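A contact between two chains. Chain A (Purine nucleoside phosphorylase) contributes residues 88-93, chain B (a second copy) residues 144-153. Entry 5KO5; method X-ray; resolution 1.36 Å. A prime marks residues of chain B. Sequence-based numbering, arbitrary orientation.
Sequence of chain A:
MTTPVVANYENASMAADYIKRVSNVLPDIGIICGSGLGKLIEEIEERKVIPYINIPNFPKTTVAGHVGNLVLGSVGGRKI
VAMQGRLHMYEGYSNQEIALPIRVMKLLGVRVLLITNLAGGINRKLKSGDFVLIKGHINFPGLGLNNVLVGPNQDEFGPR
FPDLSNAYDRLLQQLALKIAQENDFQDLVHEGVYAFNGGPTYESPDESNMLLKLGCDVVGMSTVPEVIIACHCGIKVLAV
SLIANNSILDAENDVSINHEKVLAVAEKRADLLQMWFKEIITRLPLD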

# COMPACT_ATOMS: atom_id res chain seq x y z
N HIS A 88 -10.72 11.50 7.54
CA HIS A 88 -9.70 10.46 7.66
C HIS A 88 -9.79 9.49 6.49
O HIS A 88 -10.88 9.09 6.07
CB HIS A 88 -9.92 9.65 8.93
CG HIS A 88 -9.60 10.40 10.19
ND1 HIS A 88 -10.57 11.00 10.97
CD2 HIS A 88 -8.43 10.59 10.83
CE1 HIS A 88 -10.00 11.56 12.02
NE2 HIS A 88 -8.70 11.33 11.96
N MET A 89 -8.62 9.07 5.98
CA MET A 89 -8.62 8.24 4.78
C MET A 89 -9.16 6.84 5.04
O MET A 89 -9.69 6.22 4.12
CB MET A 89 -7.24 8.28 4.10
CG MET A 89 -6.89 9.73 3.71
SD MET A 89 -5.73 9.91 2.34
CE MET A 89 -6.69 9.28 0.98
N TYR A 90 -9.09 6.35 6.28
CA TYR A 90 -9.67 5.04 6.56
C TYR A 90 -11.18 5.04 6.40
O TYR A 90 -11.77 3.96 6.37
CB TYR A 90 -9.27 4.50 7.95
CG TYR A 90 -9.59 5.43 9.10
CD1 TYR A 90 -10.90 5.67 9.49
CD2 TYR A 90 -8.58 6.08 9.79
CE1 TYR A 90 -11.20 6.54 10.53
CE2 TYR A 90 -8.86 6.95 10.82
CZ TYR A 90 -10.17 7.17 11.19
OH TYR A 90 -10.44 8.05 12.21
N GLU A 91 -11.83 6.21 6.34
CA GLU A 91 -13.26 6.24 6.07
C GLU A 91 -13.60 5.98 4.62
O GLU A 91 -14.77 5.77 4.29
CB GLU A 91 -13.85 7.61 6.44
CG GLU A 91 -13.92 7.86 7.91
CD GLU A 91 -14.97 7.00 8.64
OE1 GLU A 91 -15.97 6.54 8.03
OE2 GLU A 91 -14.79 6.81 9.84
N GLY A 92 -12.60 6.01 3.73
CA GLY A 92 -12.82 5.82 2.32
C GLY A 92 -12.82 7.08 1.50
O GLY A 92 -13.06 7.01 0.29
N TYR A 93 -12.56 8.24 2.12
CA TYR A 93 -12.48 9.47 1.34
C TYR A 93 -11.37 9.39 0.31
O TYR A 93 -10.29 8.85 0.57
CB TYR A 93 -12.20 10.66 2.27
CG TYR A 93 -13.33 10.95 3.21
CD1 TYR A 93 -14.57 11.33 2.73
CD2 TYR A 93 -13.17 10.85 4.58
CE1 TYR A 93 -15.63 11.58 3.58
CE2 TYR A 93 -14.20 11.10 5.44
CZ TYR A 93 -15.43 11.48 4.95
OH TYR A 93 -16.47 11.73 5.81
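Chain B 144-153: GLNNVLVGPN

This is a small contact, largely through backbone atoms, with one apolar side-chain pair, in which an irregular segment of chain B lies along a short 3-10 turn of chain A and is pinned by one direct hydrogen bond. The two run in the same sense: Leu145′ lies by Met89, Val150′ by Tyr90 (CA to CA 4.7 Å), and Gly151′ by Gly92 (CA to CA 4.3 Å). Between Leu145′ and Gly151′, chain B makes a type I turn from Asn147′ to Val150′, closed by Val150′ N to Asn147′ O at 3.0 Å; Asn147′ OD1 also accepts from Leu149′ N at 2.9 Å. At one end, Leu145′ points toward chain A and sets CD1 3.7 Å from Met89 CB, an apolar methyl packing on an apolar side chain, which suits this buried place. Beyond the turn, Gly151′ N donates to Tyr90 O at 2.9 Å, nearly linear at 172°, while Val150′ CG1 rests 3.9 Å from Met89 O. The two glycines have different reasons. A CB on Gly92 would face chain B, 3.4 Å from Gly151′ CA; one on Gly151′ would point away from chain A but strike Pro152′ CD. At both, the positive phi would also jam a CB against the preceding carbonyl O. Pro152′ N, lacking a hydrogen, cannot bond to Glu91 O, 3.5 Å away. Separately, Glu91 OE1 accepts from a water that accepts from Asn153′ N, each link 2.8 Å.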

# COMPACT_ATOMS: atom_id res chain seq x y z
N GLY B 144 -0.74 0.34 4.17
CA GLY B 144 -0.75 1.11 2.94
C GLY B 144 -2.09 1.64 2.44
O GLY B 144 -2.21 1.98 1.26
N LEU B 145 -3.09 1.75 3.32
CA LEU B 145 -4.42 2.29 3.00
C LEU B 145 -5.30 1.33 2.23
O LEU B 145 -6.34 1.73 1.70
CB LEU B 145 -4.42 3.70 2.39
CG LEU B 145 -4.68 4.83 3.38
CD1 LEU B 145 -4.54 6.17 2.66
CD2 LEU B 145 -6.05 4.69 4.02
N ASN B 146 -4.94 0.04 2.22
CA ASN B 146 -5.78 -1.00 1.64
C ASN B 146 -6.26 -2.01 2.68
O ASN B 146 -6.56 -3.16 2.34
CB ASN B 146 -5.06 -1.69 0.47
CG ASN B 146 -5.15 -0.89 -0.82
OD1 ASN B 146 -6.09 -0.12 -1.03
ND2 ASN B 146 -4.17 -1.07 -1.69
N ASN B 147 -6.37 -1.61 3.94
CA ASN B 147 -6.97 -2.49 4.95
C ASN B 147 -8.37 -2.89 4.50
O ASN B 147 -9.11 -2.08 3.92
CB ASN B 147 -7.03 -1.72 6.27
CG ASN B 147 -7.29 -2.60 7.49
OD1 ASN B 147 -8.38 -3.18 7.65
ND2 ASN B 147 -6.30 -2.65 8.39
N VAL B 148 -8.75 -4.14 4.79
CA VAL B 148 -10.08 -4.64 4.45
C VAL B 148 -11.20 -3.84 5.10
O VAL B 148 -12.34 -3.87 4.62
CB VAL B 148 -10.16 -6.15 4.76
CG1 VAL B 148 -10.17 -6.38 6.26
CG2 VAL B 148 -11.40 -6.77 4.12
N LEU B 149 -10.91 -3.10 6.19
CA LEU B 149 -11.93 -2.29 6.85
C LEU B 149 -11.98 -0.83 6.38
O LEU B 149 -12.82 -0.07 6.88
CB LEU B 149 -11.75 -2.34 8.38
CG LEU B 149 -12.25 -3.62 9.06
CD1 LEU B 149 -11.81 -3.62 10.52
CD2 LEU B 149 -13.78 -3.73 8.94
N VAL B 150 -11.13 -0.42 5.42
CA VAL B 150 -11.26 0.94 4.91
C VAL B 150 -12.65 1.12 4.31
O VAL B 150 -13.11 0.29 3.51
CB VAL B 150 -10.16 1.24 3.88
CG1 VAL B 150 -10.48 2.55 3.13
CG2 VAL B 150 -8.82 1.36 4.55
N GLY B 151 -13.31 2.22 4.68
CA GLY B 151 -14.67 2.50 4.29
C GLY B 151 -15.48 2.84 5.52
O GLY B 151 -14.97 2.83 6.65
N PRO B 152 -16.76 3.12 5.35
CA PRO B 152 -17.62 3.37 6.52
C PRO B 152 -17.60 2.16 7.44
O PRO B 152 -17.52 1.02 6.98
CB PRO B 152 -19.01 3.55 5.90
CG PRO B 152 -18.93 2.89 4.55
CD PRO B 152 -17.52 3.12 4.08
N ASN B 153 -17.62 2.41 8.74
CA ASN B 153 -17.77 1.30 9.68
C ASN B 153 -19.21 0.80 9.72
O ASN B 153 -20.16 1.59 9.70
CB ASN B 153 -17.35 1.70 11.09
CG ASN B 153 -17.26 0.49 12.02
OD1 ASN B 153 -16.51 -0.43 11.74
ND2 ASN B 153 -18.03 0.49 13.10
O HOH W 1 -17.89 5.11 9.56